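Local coordinates for protein sulfoquinovosidase (Escherichia coli, PDB 5OHT) that hydrolyses sulfoquinovosyl diacylglycerides and simple sulfoquinovosides to sulfoquinovose, probably feeding the plant sulfolipid headgroup into sulfoglycolysis, at residues A[302-307]-A[333-338]; A[402-407]-A[450-455]. All coordinates share one frame; numbering follows the deposited sequence.

Both contacts lie in the TIM-barrel domain of this family 31 glycoside hydrolase, with centres about 12 Å apart, and follow one another along the chain: contact 1 closes before contact 2 opens. They share the parallel barrel sheet, in which strand 329-334 of contact 1 neighbours strand 401-404 of contact 2, and strand 451-454 comes next. Where they meet, Y333 OH lies 2.6 Å from D405 OD2 and I334 O lies 2.9 Å from D405 N. The bound sulfonated piperidine spans the two: its sulfonate is held from the 302-307 loop, its ring nitrogen from the nucleophile D405. Sulfosugar recognition and catalysis thus sit side by side at the strand ends.

Contact 1: A[302-307]-A[333-338]; sequences VMWNWK and YINPYV. With 9VH ([(3~{S},4~{R},5~{R})-4,5-bis(oxidanyl)piperidin-3-yl]methanesulfonic acid), chain D.
V302 lays CG2 over one face of the Y333 ring, while its backbone N donates to sulfonate oxygen O2 of ligand 9VH (3.0 Å). The same oxygen takes a nearly straight bond from W304 NE1, also 3.0 Å long and in the plane of the indole (N-H...O angle 175°), so two N-H groups grip it. N335 ND2 covers one face of the W304 ring, sitting over its centre, 3.3 Å from W304 CE2, with the amide almost upright on the indole. That amide is itself fixed at both ends: ND2 donates to the Y333 hydroxyl, which is also bonded to D405, and OD1 accepts from Y337 N in an Asx turn. With CG between backbone N and carbonyl carbon (chi1 78°), N335 OD1 reaches forward to Y337 N while ND2 points at the W304 face. W304 CZ3 meets the edge of the Y337 ring, and F367, F370 and F406 pack edge-to-face around the same indole. Further on, W306 fills the angle between strand 329-334 and the turn after it. I334 CG1 stands over the W306 five-membered ring in a CH-pi contact, 3.7 Å from the centroid, and W306 CH2 abuts Y333 CE1 at 3.6 Å. W306 NE1 donates to Y337 O (3.0 Å), nearly along the C=O axis though somewhat bent at the hydrogen. Q288, R301 and H537 also hydrogen-bond the ligand. W306 thus anchors the loop on a TIM-barrel strand end, while V302 N and W304 NE1 make its part of the sulfonate site of a sulfoquinovosidase.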
loop_
_atom_site.group_PDB
_atom_site.type_symbol
_atom_site.label_atom_id
_atom_site.label_comp_id
_atom_site.label_asym_id
_atom_site.label_seq_id
_atom_site.Cartn_x
_atom_site.Cartn_y
_atom_site.Cartn_z
ATOM N N VAL A 302 -0.553 -20.444 -8.264
ATOM C CA VAL A 302 0.264 -20.348 -9.458
ATOM C C VAL A 302 1.536 -21.259 -9.292
ATOM O O VAL A 302 2.011 -21.486 -8.169
ATOM C CB VAL A 302 0.709 -18.900 -9.672
ATOM C CG1 VAL A 302 1.601 -18.782 -10.884
ATOM C CG2 VAL A 302 -0.515 -17.980 -9.764
ATOM N N MET A 303 2.050 -21.753 -10.421
ATOM C CA MET A 303 3.361 -22.458 -10.464
ATOM C C MET A 303 4.458 -21.419 -10.532
ATOM O O MET A 303 4.563 -20.735 -11.560
ATOM C CB MET A 303 3.481 -23.423 -11.684
ATOM C CG MET A 303 4.836 -24.162 -11.732
ATOM S SD MET A 303 5.342 -24.954 -10.160
ATOM C CE MET A 303 4.161 -26.237 -10.012
ATOM N N TRP A 304 5.263 -21.281 -9.483
ATOM C CA TRP A 304 6.230 -20.165 -9.416
ATOM C C TRP A 304 7.500 -20.465 -10.212
ATOM O O TRP A 304 8.596 -20.627 -9.629
ATOM C CB TRP A 304 6.585 -19.817 -7.949
ATOM C CG TRP A 304 5.399 -19.301 -7.081
ATOM C CD1 TRP A 304 4.073 -19.193 -7.440
ATOM C CD2 TRP A 304 5.487 -18.847 -5.721
ATOM N NE1 TRP A 304 3.344 -18.668 -6.390
ATOM C CE2 TRP A 304 4.183 -18.466 -5.315
ATOM C CE3 TRP A 304 6.550 -18.718 -4.804
ATOM C CZ2 TRP A 304 3.926 -17.957 -4.057
ATOM C CZ3 TRP A 304 6.281 -18.227 -3.516
ATOM C CH2 TRP A 304 4.974 -17.862 -3.157
ATOM N N ASN A 305 7.362 -20.505 -11.557
ATOM C CA ASN A 305 8.499 -20.538 -12.473
ATOM C C ASN A 305 8.147 -19.654 -13.655
ATOM O O ASN A 305 7.194 -19.942 -14.365
ATOM C CB ASN A 305 8.765 -22.000 -12.912
ATOM C CG ASN A 305 10.125 -22.148 -13.591
ATOM O OD1 ASN A 305 11.152 -21.935 -12.968
ATOM N ND2 ASN A 305 10.117 -22.501 -14.866
ATOM N N TRP A 306 8.860 -18.544 -13.838
ATOM C CA TRP A 306 8.373 -17.409 -14.636
ATOM C C TRP A 306 8.659 -17.514 -16.142
ATOM O O TRP A 306 9.415 -16.718 -16.741
ATOM C CB TRP A 306 8.827 -16.047 -14.025
ATOM C CG TRP A 306 8.708 -16.095 -12.509
ATOM C CD1 TRP A 306 9.726 -15.974 -11.614
ATOM C CD2 TRP A 306 7.535 -16.354 -11.741
ATOM N NE1 TRP A 306 9.259 -16.106 -10.332
ATOM C CE2 TRP A 306 7.919 -16.359 -10.373
ATOM C CE3 TRP A 306 6.202 -16.582 -12.064
ATOM C CZ2 TRP A 306 7.023 -16.537 -9.345
ATOM C CZ3 TRP A 306 5.310 -16.785 -11.036
ATOM C CH2 TRP A 306 5.716 -16.718 -9.685
ATOM N N LYS A 307 8.050 -18.552 -16.714
ATOM C CA LYS A 307 8.143 -18.871 -18.131
ATOM C C LYS A 307 6.735 -19.277 -18.603
ATOM O O LYS A 307 6.059 -20.044 -17.931
ATOM C CB LYS A 307 9.097 -20.051 -18.327
ATOM C CG LYS A 307 10.540 -19.690 -18.134
ATOM C CD LYS A 307 11.441 -20.913 -17.965
ATOM C CE LYS A 307 12.924 -20.518 -17.871
ATOM N NZ LYS A 307 13.648 -21.556 -17.102
ATOM N N TYR A 333 1.618 -12.593 -14.256
ATOM C CA TYR A 333 1.894 -12.705 -12.806
ATOM C C TYR A 333 3.380 -13.019 -12.608
ATOM O O TYR A 333 3.899 -13.971 -13.242
ATOM C CB TYR A 333 1.011 -13.802 -12.152
ATOM C CG TYR A 333 1.283 -14.039 -10.671
ATOM C CD1 TYR A 333 2.385 -14.799 -10.241
ATOM C CD2 TYR A 333 0.535 -13.372 -9.664
ATOM C CE1 TYR A 333 2.692 -14.932 -8.896
ATOM C CE2 TYR A 333 0.863 -13.504 -8.322
ATOM C CZ TYR A 333 1.967 -14.269 -7.944
ATOM O OH TYR A 333 2.278 -14.413 -6.628
ATOM N N ILE A 334 4.055 -12.292 -11.708
ATOM C CA ILE A 334 5.391 -12.646 -11.217
ATOM C C ILE A 334 5.571 -12.249 -9.704
ATOM O O ILE A 334 4.815 -11.363 -9.178
ATOM C CB ILE A 334 6.468 -12.041 -12.092
ATOM C CG1 ILE A 334 7.887 -12.574 -11.743
ATOM C CG2 ILE A 334 6.461 -10.506 -12.038
ATOM C CD1 ILE A 334 8.884 -12.276 -12.839
ATOM N N ASN A 335 6.467 -12.939 -9.003
ATOM C CA ASN A 335 6.952 -12.570 -7.668
ATOM C C ASN A 335 8.457 -12.785 -7.611
ATOM O O ASN A 335 9.035 -13.366 -8.567
ATOM C CB ASN A 335 6.097 -13.197 -6.531
ATOM C CG ASN A 335 6.404 -14.664 -6.274
ATOM O OD1 ASN A 335 7.564 -15.055 -6.192
ATOM N ND2 ASN A 335 5.339 -15.479 -6.132
ATOM N N PRO A 336 9.145 -12.267 -6.552
ATOM C CA PRO A 336 10.625 -12.350 -6.507
ATOM C C PRO A 336 11.210 -13.631 -5.896
ATOM O O PRO A 336 12.404 -13.648 -5.443
ATOM C CB PRO A 336 10.986 -11.101 -5.699
ATOM C CG PRO A 336 9.903 -10.982 -4.734
ATOM C CD PRO A 336 8.637 -11.523 -5.391
ATOM N N TYR A 337 10.386 -14.683 -5.803
ATOM C CA TYR A 337 10.807 -16.005 -5.346
ATOM C C TYR A 337 10.659 -17.051 -6.499
ATOM O O TYR A 337 10.000 -16.787 -7.529
ATOM C CB TYR A 337 9.988 -16.438 -4.105
ATOM C CG TYR A 337 9.669 -15.282 -3.126
ATOM C CD1 TYR A 337 10.703 -14.455 -2.639
ATOM C CD2 TYR A 337 8.375 -15.047 -2.677
ATOM C CE1 TYR A 337 10.450 -13.385 -1.774
ATOM C CE2 TYR A 337 8.108 -13.991 -1.779
ATOM C CZ TYR A 337 9.145 -13.163 -1.343
ATOM O OH TYR A 337 8.911 -12.112 -0.446
ATOM N N VAL A 338 11.276 -18.221 -6.314
ATOM C CA VAL A 338 11.377 -19.223 -7.411
ATOM C C VAL A 338 11.187 -20.621 -6.808
ATOM O O VAL A 338 11.969 -21.031 -5.934
ATOM C CB VAL A 338 12.655 -19.075 -8.233
ATOM C CG1 VAL A 338 12.557 -17.872 -9.184
ATOM C CG2 VAL A 338 13.900 -18.934 -7.361
HETATM O O1 9VH D . -1.552 -18.448 -4.849
HETATM S S1 9VH D . -0.458 -17.706 -5.384
HETATM O O2 9VH D . 0.358 -18.245 -6.408
HETATM O O3 9VH D . 0.500 -17.356 -4.284
HETATM C C1 9VH D . -1.039 -16.147 -6.025
HETATM C C2 9VH D . -1.975 -15.323 -5.120
HETATM C C3 9VH D . -1.293 -14.839 -3.850
HETATM N N1 9VH D . -0.994 -13.400 -3.710
HETATM C C4 9VH D . -2.172 -12.545 -3.922
HETATM C C5 9VH D . -3.256 -13.158 -4.816
HETATM O O4 9VH D . -3.956 -12.148 -5.513
HETATM C C6 9VH D . -2.687 -14.156 -5.824
HETATM O O5 9VH D . -3.777 -14.668 -6.594
#

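Contact 2: A[402-407]-A[450-455]; sequences WMADFG and ILFFMR. With 9VH ([(3~{S},4~{R},5~{R})-4,5-bis(oxidanyl)piperidin-3-yl]methanesulfonic acid), chain D.
W402 and F452, M403 and F453 pair in parallel register on neighbouring strands of the TIM barrel, ending at the catalytic nucleophile D405. F453 N donates to W402 O (3.1 Å) and A404 N to F453 O (2.8 Å). On the face bearing W402 and F452, both rings leave their backbones between N and the carbonyl carbon (chi1 54° and 61°). The two rings are tilted by only 12° yet so displaced that they hardly overlap, and it is F452 CB that lies over the W402 indole, 3.5 Å from NE1. The far rim of that indole, at CZ3, packs against I450 CG2, and NE1 is bonded to N437 of helix 422-443. On the other face the F453 ring folds over the M403 backbone, with M403 CA 3.8 Å from its centroid. M403 then runs extended to SD and bends only there, carrying CE to the bound piperidine. Past the strand ends, D405 OD2 accepts from N1 of ligand 9VH (2.6 Å). D405 OD1 turns to R455, 3.4 Å from NE but well above the guanidinium plane, so charge attracts the two without a directed N-H. R455 NE also forms a salt bridge with E408. The extended R455 chain runs beside F406, placing CZ over one ring face for a cation-pi contact, while the sulfonate oxygen O3 lies at that ring's edge. A single water ties the splayed ends together, donating to A404 O and F406 O and accepting from R455 N at 3.0 Å.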
loop_
_atom_site.group_PDB
_atom_site.type_symbol
_atom_site.label_atom_id
_atom_site.label_comp_id
_atom_site.label_asym_id
_atom_site.label_seq_id
_atom_site.Cartn_x
_atom_site.Cartn_y
_atom_site.Cartn_z
ATOM N N TRP A 402 1.129 -6.907 -15.513
ATOM C CA TRP A 402 1.155 -8.058 -14.649
ATOM C C TRP A 402 0.983 -7.645 -13.156
ATOM O O TRP A 402 1.292 -6.494 -12.770
ATOM C CB TRP A 402 2.456 -8.879 -14.836
ATOM C CG TRP A 402 3.721 -8.109 -14.690
ATOM C CD1 TRP A 402 4.366 -7.787 -13.494
ATOM C CD2 TRP A 402 4.514 -7.531 -15.732
ATOM N NE1 TRP A 402 5.493 -7.039 -13.759
ATOM C CE2 TRP A 402 5.579 -6.821 -15.111
ATOM C CE3 TRP A 402 4.400 -7.492 -17.140
ATOM C CZ2 TRP A 402 6.544 -6.129 -15.843
ATOM C CZ3 TRP A 402 5.347 -6.794 -17.868
ATOM C CH2 TRP A 402 6.420 -6.119 -17.224
ATOM N N MET A 403 0.473 -8.586 -12.355
ATOM C CA MET A 403 0.603 -8.542 -10.896
ATOM C C MET A 403 2.044 -8.806 -10.509
ATOM O O MET A 403 2.603 -9.838 -10.924
ATOM C CB MET A 403 -0.316 -9.612 -10.282
ATOM C CG MET A 403 -0.347 -9.620 -8.730
ATOM S SD MET A 403 -1.480 -10.808 -7.968
ATOM C CE MET A 403 -3.009 -9.897 -7.959
ATOM N N ALA A 404 2.677 -7.838 -9.798
ATOM C CA ALA A 404 3.984 -8.017 -9.236
ATOM C C ALA A 404 3.848 -8.165 -7.700
ATOM O O ALA A 404 3.742 -7.187 -6.934
ATOM C CB ALA A 404 4.872 -6.846 -9.627
ATOM N N ASP A 405 3.771 -9.424 -7.274
ATOM C CA ASP A 405 3.271 -9.814 -5.958
ATOM C C ASP A 405 4.341 -9.992 -4.896
ATOM O O ASP A 405 5.526 -10.022 -5.204
ATOM C CB ASP A 405 2.494 -11.116 -6.185
ATOM C CG ASP A 405 1.531 -11.494 -5.087
ATOM O OD1 ASP A 405 1.221 -10.715 -4.189
ATOM O OD2 ASP A 405 1.062 -12.630 -5.143
ATOM N N PHE A 406 3.918 -10.152 -3.645
ATOM C CA PHE A 406 4.794 -10.465 -2.493
ATOM C C PHE A 406 5.886 -9.391 -2.265
ATOM O O PHE A 406 5.711 -8.246 -2.660
ATOM C CB PHE A 406 5.389 -11.911 -2.595
ATOM C CG PHE A 406 4.356 -12.989 -2.400
ATOM C CD1 PHE A 406 4.059 -13.468 -1.103
ATOM C CD2 PHE A 406 3.729 -13.584 -3.482
ATOM C CE1 PHE A 406 3.136 -14.479 -0.924
ATOM C CE2 PHE A 406 2.796 -14.631 -3.307
ATOM C CZ PHE A 406 2.483 -15.053 -2.039
ATOM N N GLY A 407 6.995 -9.764 -1.648
ATOM C CA GLY A 407 7.939 -8.856 -1.025
ATOM C C GLY A 407 8.052 -8.810 0.482
ATOM O O GLY A 407 8.902 -8.093 0.971
ATOM N N ILE A 450 2.973 -0.157 -20.530
ATOM C CA ILE A 450 2.769 -1.350 -19.706
ATOM C C ILE A 450 2.429 -0.937 -18.262
ATOM O O ILE A 450 2.984 0.041 -17.725
ATOM C CB ILE A 450 4.063 -2.215 -19.766
ATOM C CG1 ILE A 450 4.214 -2.761 -21.205
ATOM C CG2 ILE A 450 4.036 -3.345 -18.694
ATOM C CD1 ILE A 450 5.345 -3.788 -21.390
ATOM N N LEU A 451 1.543 -1.684 -17.616
ATOM C CA LEU A 451 1.159 -1.390 -16.212
ATOM C C LEU A 451 1.333 -2.596 -15.272
ATOM O O LEU A 451 0.643 -3.628 -15.454
ATOM C CB LEU A 451 -0.298 -0.883 -16.119
ATOM C CG LEU A 451 -0.601 -0.501 -14.635
ATOM C CD1 LEU A 451 0.014 0.838 -14.230
ATOM C CD2 LEU A 451 -1.996 -0.646 -14.179
ATOM N N PHE A 452 2.216 -2.476 -14.274
ATOM C CA PHE A 452 2.311 -3.499 -13.206
ATOM C C PHE A 452 1.677 -2.977 -11.950
ATOM O O PHE A 452 1.586 -1.747 -11.747
ATOM C CB PHE A 452 3.737 -4.064 -12.975
ATOM C CG PHE A 452 4.775 -3.047 -12.546
ATOM C CD1 PHE A 452 5.490 -2.348 -13.481
ATOM C CD2 PHE A 452 5.007 -2.765 -11.193
ATOM C CE1 PHE A 452 6.443 -1.417 -13.118
ATOM C CE2 PHE A 452 5.960 -1.801 -10.829
ATOM C CZ PHE A 452 6.697 -1.136 -11.794
ATOM N N PHE A 453 1.189 -3.920 -11.108
ATOM C CA PHE A 453 0.552 -3.550 -9.860
ATOM C C PHE A 453 1.048 -4.406 -8.709
ATOM O O PHE A 453 1.262 -5.617 -8.868
ATOM C CB PHE A 453 -1.009 -3.522 -9.997
ATOM C CG PHE A 453 -1.620 -4.791 -10.603
ATOM C CD1 PHE A 453 -1.646 -4.972 -11.961
ATOM C CD2 PHE A 453 -2.179 -5.755 -9.795
ATOM C CE1 PHE A 453 -2.219 -6.100 -12.544
ATOM C CE2 PHE A 453 -2.742 -6.895 -10.377
ATOM C CZ PHE A 453 -2.736 -7.062 -11.743
ATOM N N MET A 454 1.268 -3.748 -7.578
ATOM C CA MET A 454 1.927 -4.304 -6.346
ATOM C C MET A 454 1.060 -4.222 -5.119
ATOM O O MET A 454 0.193 -3.351 -5.027
ATOM C CB MET A 454 3.256 -3.568 -6.056
ATOM C CG MET A 454 4.155 -3.503 -7.236
ATOM S SD MET A 454 5.856 -2.995 -6.901
ATOM C CE MET A 454 6.430 -4.395 -5.931
ATOM N N ARG A 455 1.260 -5.144 -4.170
ATOM C CA ARG A 455 0.567 -5.079 -2.856
ATOM C C ARG A 455 1.504 -4.625 -1.737
ATOM O O ARG A 455 1.033 -3.982 -0.785
ATOM C CB ARG A 455 -0.139 -6.408 -2.511
ATOM C CG ARG A 455 0.777 -7.529 -2.032
ATOM C CD ARG A 455 0.094 -8.838 -1.618
ATOM N NE ARG A 455 1.034 -9.723 -0.906
ATOM C CZ ARG A 455 0.712 -10.957 -0.441
ATOM N NH1 ARG A 455 -0.523 -11.447 -0.643
ATOM N NH2 ARG A 455 1.603 -11.686 0.248
HETATM O O1 9VH D . -1.552 -18.448 -4.849
HETATM S S1 9VH D . -0.458 -17.706 -5.384
HETATM O O2 9VH D . 0.358 -18.245 -6.408
HETATM O O3 9VH D . 0.500 -17.356 -4.284
HETATM C C1 9VH D . -1.039 -16.147 -6.025
HETATM C C2 9VH D . -1.975 -15.323 -5.120
HETATM C C3 9VH D . -1.293 -14.839 -3.850
HETATM N N1 9VH D . -0.994 -13.400 -3.710
HETATM C C4 9VH D . -2.172 -12.545 -3.922
HETATM C C5 9VH D . -3.256 -13.158 -4.816
HETATM O O4 9VH D . -3.956 -12.148 -5.513
HETATM C C6 9VH D . -2.687 -14.156 -5.824
HETATM O O5 9VH D . -3.777 -14.668 -6.594
HETATM O O HOH W 1 3.765 -6.772 -4.203
#